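Local coordinates for protein adenylosuccinate lyase (Francisella tularensis subsp. tularensis SCHU S4, PDB 4EEI) that probably cleaves adenylosuccinate to AMP and fumarate, and SAICAR to AICAR and fumarate, in de novo purine biosynthesis, at residues B[31-36]-B[196-201]; B[88-93]-B[187-192]; B[135-140]-B[342-347]. All coordinates share one frame; numbering follows the deposited sequence. Where two conformers were deposited one is given.

From the N terminus, 31-36 comes first, on helix 16-33 and just beyond. Next are the loop 88-93 and strand 135-140. Contact 2 then closes a loop of 93 residues when 187-192 meets 88-93. Contact 1 closes soon after, when helix 192-202 reaches back to 31-36, so contact 2 is nested inside contact 1. Contact 3 closes last, at 342-347 on helix 338-346, and crosses both. Contacts 1 and 2 touch through L34, which packs on F90 and L190, and tie together one end of the elongated chain. Contact 3 lies on the opposite side of the chain's centre, its centre about 64 Å from that of contact 1.

Contact 1: B[31-36]-B[196-201]; sequences LEALED and KKAADI
K197 meets the 31-36 segment at both ends of its side chain. Its CB packs on A33 CB at 3.9 Å. CG lies anti to the carbonyl carbon (chi1 -70°), and from there the chain runs extended to D36. K197 NZ donates to D36 OD2 at 2.7 Å in a salt bridge; OD2 accepts on its anti lone pair, away from OD1. The other oxygen, D36 OD1, pairs with K41, so two lysines share this carboxylate and probably stabilise its negative charge. A198 comes next. The backbones are nearest here, with A198 CA 5.4 Å from A33 CA. A198 CB stands 4.2 Å from A33 CB, and both alanines are buried. This is helix-helix packing in the largely helical lyase 1 family fold: the C-terminal part of helix 16-33 and the residues after it lie against helix 192-202, with alanines at the close point. A198 also packs on I30 of helix 16-33. One turn after K197, I201 meets E32. Its CD1 sits 3.6 Å from E32 CD, with both carboxylate oxygens slightly farther away. E32 is stretched out past CG, and its OE1 has a long, weak ion pair with R48. I201 also touches A29 of helix 16-33.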
loop_
_atom_site.group_PDB
_atom_site.type_symbol
_atom_site.label_atom_id
_atom_site.label_comp_id
_atom_site.label_asym_id
_atom_site.label_seq_id
_atom_site.Cartn_x
_atom_site.Cartn_y
_atom_site.Cartn_z
ATOM N N LEU B 31 -37.739 0.324 15.955
ATOM C CA LEU B 31 -39.204 0.293 15.944
ATOM C C LEU B 31 -39.740 0.040 17.349
ATOM O O LEU B 31 -40.714 0.663 17.770
ATOM C CB LEU B 31 -39.724 -0.768 14.968
ATOM C CG LEU B 31 -41.242 -0.901 14.797
ATOM C CD1 LEU B 31 -41.859 0.370 14.240
ATOM C CD2 LEU B 31 -41.584 -2.094 13.898
ATOM N N GLU B 32 -39.094 -0.866 18.077
ATOM C CA GLU B 32 -39.503 -1.177 19.445
ATOM C C GLU B 32 -39.264 0.027 20.354
ATOM O O GLU B 32 -40.087 0.351 21.212
ATOM C CB GLU B 32 -38.745 -2.408 19.967
ATOM C CG GLU B 32 -39.045 -2.759 21.424
ATOM C CD GLU B 32 -38.408 -4.069 21.875
ATOM O OE1 GLU B 32 -38.006 -4.884 21.012
ATOM O OE2 GLU B 32 -38.311 -4.279 23.103
ATOM N N ALA B 33 -38.138 0.703 20.157
ATOM C CA ALA B 33 -37.857 1.930 20.898
ATOM C C ALA B 33 -38.975 2.946 20.682
ATOM O O ALA B 33 -39.455 3.584 21.626
ATOM C CB ALA B 33 -36.515 2.510 20.463
ATOM N N LEU B 34 -39.401 3.081 19.431
ATOM C CA LEU B 34 -40.397 4.075 19.072
ATOM C C LEU B 34 -41.777 3.745 19.620
ATOM O O LEU B 34 -42.682 4.566 19.544
ATOM C CB LEU B 34 -40.437 4.265 17.557
ATOM C CG LEU B 34 -39.231 5.017 16.990
ATOM C CD1 LEU B 34 -39.283 5.099 15.468
ATOM C CD2 LEU B 34 -39.149 6.414 17.596
ATOM N N GLU B 35 -41.933 2.550 20.178
ATOM C CA GLU B 35 -43.181 2.178 20.831
ATOM C C GLU B 35 -43.408 2.989 22.104
ATOM O O GLU B 35 -44.526 3.067 22.610
ATOM C CB GLU B 35 -43.202 0.680 21.142
ATOM C CG GLU B 35 -43.591 -0.188 19.957
ATOM C CD GLU B 35 -43.607 -1.666 20.292
ATOM O OE1 GLU B 35 -43.683 -2.007 21.491
ATOM O OE2 GLU B 35 -43.544 -2.488 19.355
ATOM N N ASP B 36 -42.341 3.594 22.615
ATOM C CA ASP B 36 -42.451 4.523 23.733
ATOM C C ASP B 36 -42.999 5.871 23.278
ATOM O O ASP B 36 -43.277 6.746 24.096
ATOM C CB ASP B 36 -41.093 4.713 24.410
ATOM C CG ASP B 36 -40.738 3.567 25.336
ATOM O OD1 ASP B 36 -41.509 2.588 25.397
ATOM O OD2 ASP B 36 -39.688 3.646 26.004
ATOM N N LYS B 196 -30.722 5.584 21.953
ATOM C CA LYS B 196 -30.117 4.887 23.089
ATOM C C LYS B 196 -30.873 3.596 23.450
ATOM O O LYS B 196 -30.259 2.557 23.734
ATOM C CB LYS B 196 -30.076 5.838 24.294
ATOM C CG LYS B 196 -29.255 5.333 25.470
ATOM C CD LYS B 196 -27.811 5.117 25.053
ATOM C CE LYS B 196 -26.950 4.695 26.232
ATOM N NZ LYS B 196 -27.487 3.487 26.921
ATOM N N LYS B 197 -32.202 3.659 23.445
ATOM C CA LYS B 197 -33.012 2.474 23.738
ATOM C C LYS B 197 -32.781 1.387 22.693
ATOM O O LYS B 197 -32.603 0.214 23.018
ATOM C CB LYS B 197 -34.497 2.836 23.803
ATOM C CG LYS B 197 -34.886 3.683 25.005
ATOM C CD LYS B 197 -36.354 4.106 24.927
ATOM C CE LYS B 197 -36.726 5.061 26.055
ATOM N NZ LYS B 197 -37.999 5.782 25.758
ATOM N N ALA B 198 -32.778 1.789 21.430
ATOM C CA ALA B 198 -32.562 0.848 20.340
ATOM C C ALA B 198 -31.170 0.224 20.429
ATOM O O ALA B 198 -31.006 -0.974 20.206
ATOM C CB ALA B 198 -32.746 1.544 19.006
ATOM N N ALA B 199 -30.165 1.044 20.736
ATOM C CA ALA B 199 -28.794 0.550 20.896
ATOM C C ALA B 199 -28.689 -0.440 22.052
ATOM O O ALA B 199 -27.974 -1.447 21.956
ATOM C CB ALA B 199 -27.824 1.712 21.089
ATOM N N ASP B 200 -29.403 -0.162 23.142
ATOM C CA ASP B 200 -29.411 -1.068 24.293
ATOM C C ASP B 200 -30.036 -2.423 23.946
ATOM O O ASP B 200 -29.608 -3.467 24.445
ATOM C CB ASP B 200 -30.158 -0.447 25.478
ATOM C CG ASP B 200 -29.354 0.639 26.180
ATOM O OD1 ASP B 200 -28.132 0.747 25.934
ATOM O OD2 ASP B 200 -29.955 1.380 26.992
ATOM N N ILE B 201 -31.053 -2.403 23.092
ATOM C CA ILE B 201 -31.652 -3.649 22.612
ATOM C C ILE B 201 -30.629 -4.453 21.804
ATOM O O ILE B 201 -30.555 -5.680 21.916
ATOM C CB ILE B 201 -32.932 -3.373 21.789
ATOM C CG1 ILE B 201 -34.076 -2.959 22.722
ATOM C CG2 ILE B 201 -33.352 -4.603 20.998
ATOM C CD1 ILE B 201 -35.236 -2.297 22.013
#

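Contact 2: B[88-93]-B[187-192]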
loop_
_atom_site.group_PDB
_atom_site.type_symbol
_atom_site.label_atom_id
_atom_site.label_comp_id
_atom_site.label_asym_id
_atom_site.label_seq_id
_atom_site.Cartn_x
_atom_site.Cartn_y
_atom_site.Cartn_z
ATOM N N PHE B 88 -42.663 1.034 10.031
ATOM C CA PHE B 88 -41.438 0.352 9.644
ATOM C C PHE B 88 -40.535 1.361 8.943
ATOM O O PHE B 88 -40.982 2.098 8.059
ATOM C CB PHE B 88 -41.729 -0.845 8.736
ATOM C CG PHE B 88 -40.582 -1.812 8.630
ATOM C CD1 PHE B 88 -40.331 -2.720 9.649
ATOM C CD2 PHE B 88 -39.744 -1.803 7.520
ATOM C CE1 PHE B 88 -39.270 -3.617 9.564
ATOM C CE2 PHE B 88 -38.681 -2.698 7.423
ATOM C CZ PHE B 88 -38.443 -3.604 8.448
ATOM N N HIS B 89 -39.280 1.414 9.374
ATOM C CA HIS B 89 -38.302 2.344 8.809
ATOM C C HIS B 89 -38.763 3.798 8.939
ATOM O O HIS B 89 -38.813 4.543 7.962
ATOM C CB HIS B 89 -38.022 1.990 7.347
ATOM C CG HIS B 89 -36.743 2.558 6.823
ATOM N ND1 HIS B 89 -35.531 1.914 6.962
ATOM C CD2 HIS B 89 -36.483 3.709 6.159
ATOM C CE1 HIS B 89 -34.580 2.645 6.406
ATOM N NE2 HIS B 89 -35.133 3.739 5.912
ATOM N N PHE B 90 -39.101 4.197 10.157
ATOM C CA PHE B 90 -39.606 5.532 10.401
ATOM C C PHE B 90 -38.501 6.376 11.025
ATOM O O PHE B 90 -37.865 5.948 11.989
ATOM C CB PHE B 90 -40.817 5.441 11.333
ATOM C CG PHE B 90 -41.491 6.749 11.595
ATOM C CD1 PHE B 90 -41.153 7.503 12.708
ATOM C CD2 PHE B 90 -42.490 7.210 10.754
ATOM C CE1 PHE B 90 -41.787 8.700 12.970
ATOM C CE2 PHE B 90 -43.129 8.416 11.006
ATOM C CZ PHE B 90 -42.774 9.164 12.118
ATOM N N GLY B 91 -38.248 7.551 10.457
ATOM C CA GLY B 91 -37.296 8.489 11.035
ATOM C C GLY B 91 -35.830 8.204 10.730
ATOM O O GLY B 91 -35.010 9.128 10.693
ATOM N N VAL B 92 -35.497 6.938 10.515
ATOM C CA VAL B 92 -34.116 6.558 10.212
ATOM C C VAL B 92 -33.732 6.916 8.785
ATOM O O VAL B 92 -34.599 7.086 7.926
ATOM C CB VAL B 92 -33.888 5.047 10.391
ATOM C CG1 VAL B 92 -33.877 4.675 11.859
ATOM C CG2 VAL B 92 -34.956 4.246 9.642
ATOM N N THR B 93 -32.430 7.035 8.540
ATOM C CA THR B 93 -31.908 7.083 7.180
ATOM C C THR B 93 -31.462 5.656 6.828
ATOM O O THR B 93 -31.230 4.848 7.738
ATOM C CB THR B 93 -30.738 8.099 7.078
ATOM O OG1 THR B 93 -30.418 8.343 5.705
ATOM C CG2 THR B 93 -29.510 7.578 7.804
ATOM N N TYR B 187 -30.974 14.122 13.898
ATOM C CA TYR B 187 -32.153 13.818 14.712
ATOM C C TYR B 187 -33.355 14.693 14.378
ATOM O O TYR B 187 -33.895 15.358 15.251
ATOM C CB TYR B 187 -31.813 13.950 16.203
ATOM C CG TYR B 187 -30.654 13.065 16.618
ATOM C CD1 TYR B 187 -30.873 11.775 17.086
ATOM C CD2 TYR B 187 -29.344 13.514 16.518
ATOM C CE1 TYR B 187 -29.821 10.962 17.462
ATOM C CE2 TYR B 187 -28.279 12.709 16.883
ATOM C CZ TYR B 187 -28.525 11.433 17.353
ATOM O OH TYR B 187 -27.478 10.625 17.724
ATOM N N CYS B 188 -33.781 14.695 13.119
ATOM C CA CYS B 188 -34.977 15.457 12.755
ATOM C C CYS B 188 -36.220 14.823 13.373
ATOM O O CYS B 188 -37.063 15.499 13.962
ATOM C CB CYS B 188 -35.164 15.489 11.238
ATOM S SG CYS B 188 -36.729 16.311 10.774
ATOM N N ILE B 189 -36.329 13.510 13.215
ATOM C CA ILE B 189 -37.501 12.778 13.674
ATOM C C ILE B 189 -37.199 12.001 14.959
ATOM O O ILE B 189 -37.973 12.022 15.919
ATOM C CB ILE B 189 -37.979 11.796 12.592
ATOM C CG1 ILE B 189 -38.202 12.522 11.266
ATOM C CG2 ILE B 189 -39.243 11.086 13.042
ATOM C CD1 ILE B 189 -39.183 13.665 11.362
ATOM N N LEU B 190 -36.069 11.311 14.964
ATOM C CA LEU B 190 -35.668 10.501 16.105
ATOM C C LEU B 190 -35.093 11.377 17.214
ATOM O O LEU B 190 -34.784 12.544 16.987
ATOM C CB LEU B 190 -34.626 9.474 15.665
ATOM C CG LEU B 190 -35.041 8.622 14.467
ATOM C CD1 LEU B 190 -33.898 7.696 14.026
ATOM C CD2 LEU B 190 -36.284 7.827 14.804
ATOM N N THR B 191 -34.968 10.814 18.415
ATOM C CA THR B 191 -34.371 11.523 19.545
ATOM C C THR B 191 -33.187 10.701 20.019
ATOM O O THR B 191 -33.103 9.512 19.708
ATOM C CB THR B 191 -35.348 11.658 20.726
ATOM O OG1 THR B 191 -35.653 10.358 21.244
ATOM C CG2 THR B 191 -36.641 12.379 20.312
ATOM N N THR B 192 -32.279 11.308 20.782
ATOM C CA THR B 192 -31.153 10.531 21.317
ATOM C C THR B 192 -31.633 9.455 22.297
ATOM O O THR B 192 -30.981 8.428 22.473
ATOM C CB THR B 192 -30.081 11.412 21.976
ATOM O OG1 THR B 192 -30.701 12.301 22.912
ATOM C CG2 THR B 192 -29.323 12.214 20.913
HETATM O O HOH W 1 -34.461 11.437 12.392
#
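The F90 ring is approached by the CG2 methyl of I189, which comes in obliquely, 3.5 Å from CE1. Two loops of the largely helical lyase 1 fold meet here, each leading into a helix. F90 CG lies anti to the backbone N (chi1 -176°), and its ring reaches I189. F87 meets the same ring edge-to-face. One face of the H89 ring carries V92 CG2, 3.5 Å above its centre. T192 CG2 lies over one face of the Y187 ring, offset toward the rim, and L190 O is at that ring's edge, in plane. T93 is the N-cap residue of helix 94-131 and lines a fumarate site of this protein, though that fumarate is not bound to this chain here. T191 OG1 caps helix 192-202 at D194 N. G91 faces I189 and L190. With no side chain there, I189 CB comes to 3.7 Å from G91 CA. Of the L190 methyls, CD1 packs on V92 CG1 at 3.7 Å, while CD2 sits 3.7 Å from F90 O. H358 and K420 of the second subunit bond to G91 N and L190 O respectively. A water links the two backbones, donating to G91 O at 2.9 Å and accepting from I189 N at 2.9 Å.

Contact 3: B[135-140]-B[342-347]. With EDO (1,2-ethanediol), chain Z.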
loop_
_atom_site.group_PDB
_atom_site.type_symbol
_atom_site.label_atom_id
_atom_site.label_comp_id
_atom_site.label_asym_id
_atom_site.label_seq_id
_atom_site.Cartn_x
_atom_site.Cartn_y
_atom_site.Cartn_z
ATOM N N ILE B 135 18.316 -27.660 21.947
ATOM C CA ILE B 135 19.270 -26.596 21.635
ATOM C C ILE B 135 19.472 -26.495 20.119
ATOM O O ILE B 135 19.640 -27.510 19.433
ATOM C CB ILE B 135 20.607 -26.768 22.404
ATOM C CG1 ILE B 135 21.507 -25.546 22.221
ATOM C CG2 ILE B 135 21.323 -28.039 21.995
ATOM C CD1 ILE B 135 22.578 -25.437 23.304
ATOM N N THR B 136 19.411 -25.269 19.598
ATOM C CA THR B 136 19.528 -25.038 18.158
ATOM C C THR B 136 20.503 -23.893 17.912
ATOM O O THR B 136 20.845 -23.158 18.841
ATOM C CB THR B 136 18.166 -24.688 17.540
ATOM O OG1 THR B 136 18.272 -24.643 16.111
ATOM C CG2 THR B 136 17.682 -23.331 18.052
ATOM N N MET B 137 20.965 -23.749 16.672
ATOM C CA MET B 137 21.796 -22.602 16.317
ATOM C C MET B 137 20.931 -21.389 15.992
ATOM O O MET B 137 20.106 -21.428 15.062
ATOM C CB MET B 137 22.696 -22.912 15.116
ATOM C CG MET B 137 23.845 -23.857 15.406
ATOM S SD MET B 137 24.846 -23.284 16.794
ATOM C CE MET B 137 25.271 -21.639 16.219
ATOM N N GLY B 138 21.108 -20.317 16.759
ATOM C CA GLY B 138 20.529 -19.029 16.410
ATOM C C GLY B 138 21.248 -18.489 15.186
ATOM O O GLY B 138 22.428 -18.798 14.969
ATOM N N ARG B 139 20.544 -17.699 14.378
ATOM C CA ARG B 139 21.093 -17.211 13.121
ATOM C C ARG B 139 20.777 -15.739 12.921
ATOM O O ARG B 139 19.624 -15.310 13.051
ATOM C CB ARG B 139 20.510 -17.999 11.937
ATOM C CG ARG B 139 21.019 -19.450 11.786
ATOM C CD ARG B 139 20.303 -20.123 10.612
ATOM N NE ARG B 139 20.522 -21.575 10.523
ATOM C CZ ARG B 139 19.830 -22.481 11.216
ATOM N NH1 ARG B 139 18.893 -22.096 12.078
ATOM N NH2 ARG B 139 20.077 -23.774 11.055
ATOM N N SER B 140 21.803 -14.954 12.613
ATOM C CA SER B 140 21.604 -13.553 12.258
ATOM C C SER B 140 22.203 -13.328 10.880
ATOM O O SER B 140 23.318 -13.772 10.602
ATOM C CB SER B 140 22.253 -12.635 13.285
ATOM O OG SER B 140 23.609 -12.975 13.469
ATOM N N GLU B 342 20.077 -30.575 16.912
ATOM C CA GLU B 342 21.119 -30.548 17.928
ATOM C C GLU B 342 22.490 -30.964 17.384
ATOM O O GLU B 342 23.526 -30.527 17.888
ATOM C CB GLU B 342 20.697 -31.401 19.130
ATOM C CG GLU B 342 19.386 -30.908 19.756
ATOM C CD GLU B 342 19.094 -31.509 21.129
ATOM O OE1 GLU B 342 19.191 -32.744 21.293
ATOM O OE2 GLU B 342 18.755 -30.733 22.047
ATOM N N ASP B 343 22.499 -31.804 16.355
ATOM C CA ASP B 343 23.762 -32.189 15.726
ATOM C C ASP B 343 24.416 -30.988 15.036
ATOM O O ASP B 343 25.643 -30.894 14.951
ATOM C CB ASP B 343 23.551 -33.323 14.726
ATOM C CG ASP B 343 23.455 -34.688 15.394
ATOM O OD1 ASP B 343 23.802 -34.807 16.591
ATOM O OD2 ASP B 343 23.038 -35.645 14.709
ATOM N N ARG B 344 23.591 -30.071 14.548
ATOM C CA ARG B 344 24.095 -28.863 13.912
ATOM C C ARG B 344 24.801 -27.971 14.939
ATOM O O ARG B 344 25.819 -27.348 14.636
ATOM C CB ARG B 344 22.949 -28.128 13.199
ATOM C CG ARG B 344 23.326 -26.804 12.569
ATOM C CD ARG B 344 22.260 -26.341 11.569
ATOM N NE ARG B 344 22.368 -27.059 10.298
ATOM C CZ ARG B 344 21.376 -27.729 9.719
ATOM N NH1 ARG B 344 20.177 -27.778 10.287
ATOM N NH2 ARG B 344 21.584 -28.348 8.564
ATOM N N VAL B 345 24.276 -27.932 16.162
ATOM C CA VAL B 345 24.958 -27.249 17.258
ATOM C C VAL B 345 26.294 -27.924 17.544
ATOM O O VAL B 345 27.302 -27.259 17.744
ATOM C CB VAL B 345 24.095 -27.220 18.534
ATOM C CG1 VAL B 345 24.869 -26.623 19.699
ATOM C CG2 VAL B 345 22.824 -26.413 18.287
ATOM N N ARG B 346 26.299 -29.255 17.546
ATOM C CA ARG B 346 27.528 -30.002 17.777
ATOM C C ARG B 346 28.565 -29.752 16.691
ATOM O O ARG B 346 29.765 -29.743 16.957
ATOM C CB ARG B 346 27.233 -31.500 17.840
ATOM C CG ARG B 346 26.456 -31.952 19.052
ATOM C CD ARG B 346 26.334 -33.464 19.042
ATOM N NE ARG B 346 25.891 -33.996 20.325
ATOM C CZ ARG B 346 24.630 -34.291 20.618
ATOM N NH1 ARG B 346 24.325 -34.777 21.814
ATOM N NH2 ARG B 346 23.674 -34.110 19.713
ATOM N N SER B 347 28.098 -29.565 15.463
ATOM C CA SER B 347 28.995 -29.414 14.319
ATOM C C SER B 347 29.660 -28.034 14.265
ATOM O O SER B 347 30.570 -27.815 13.463
ATOM C CB SER B 347 28.242 -29.687 13.011
ATOM O OG SER B 347 27.362 -28.618 12.701
HETATM C C1 EDO Z . 25.266 -28.403 9.825
HETATM O O1 EDO Z . 25.457 -29.518 8.936
HETATM C C2 EDO Z . 25.281 -27.084 9.056
HETATM O O2 EDO Z . 24.178 -27.038 8.136
#
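R139 and R344 bring two guanidinium groups close together. R139 NH2 lies 3.4 Å from R344 CD and 4.1 Å from R344 NE, and the planes are turned 59° apart. E250 OE2 forms salt bridges with R139 NH2 and R344 NH1, which probably eases the like charges. R139 NE pairs with D247 of the third subunit. R344 NE and NH2 both donate to O2 of an ethanediol, probably from the crystallisation liquor, the NE bond being weak. A bend at chi3 (-78°) places R344 NE beside the diol. I135 N donates to E342 OE2 at 3.1 Å in a nearly straight bond. OE2 accepts on its anti lone pair, away from OE1, which R338 holds. V345 CG2 presses on the strand backbone, 3.4 Å from T136 C and 3.6 Å from I135 O. That carbonyl oxygen is buried with no modelled polar partner. M137 CG packs 4.0 Å from V345 CG2. S140 of the strand is a succinate-binding residue, and R139 N bonds to E300 of the second subunit. The axes of 135-140 and 342-346 come within 6.6 Å, at 65°. Strand 135-140 pairs with 143-149 as an antiparallel hairpin, while I135 and E342 touch F411 of helix 411-418.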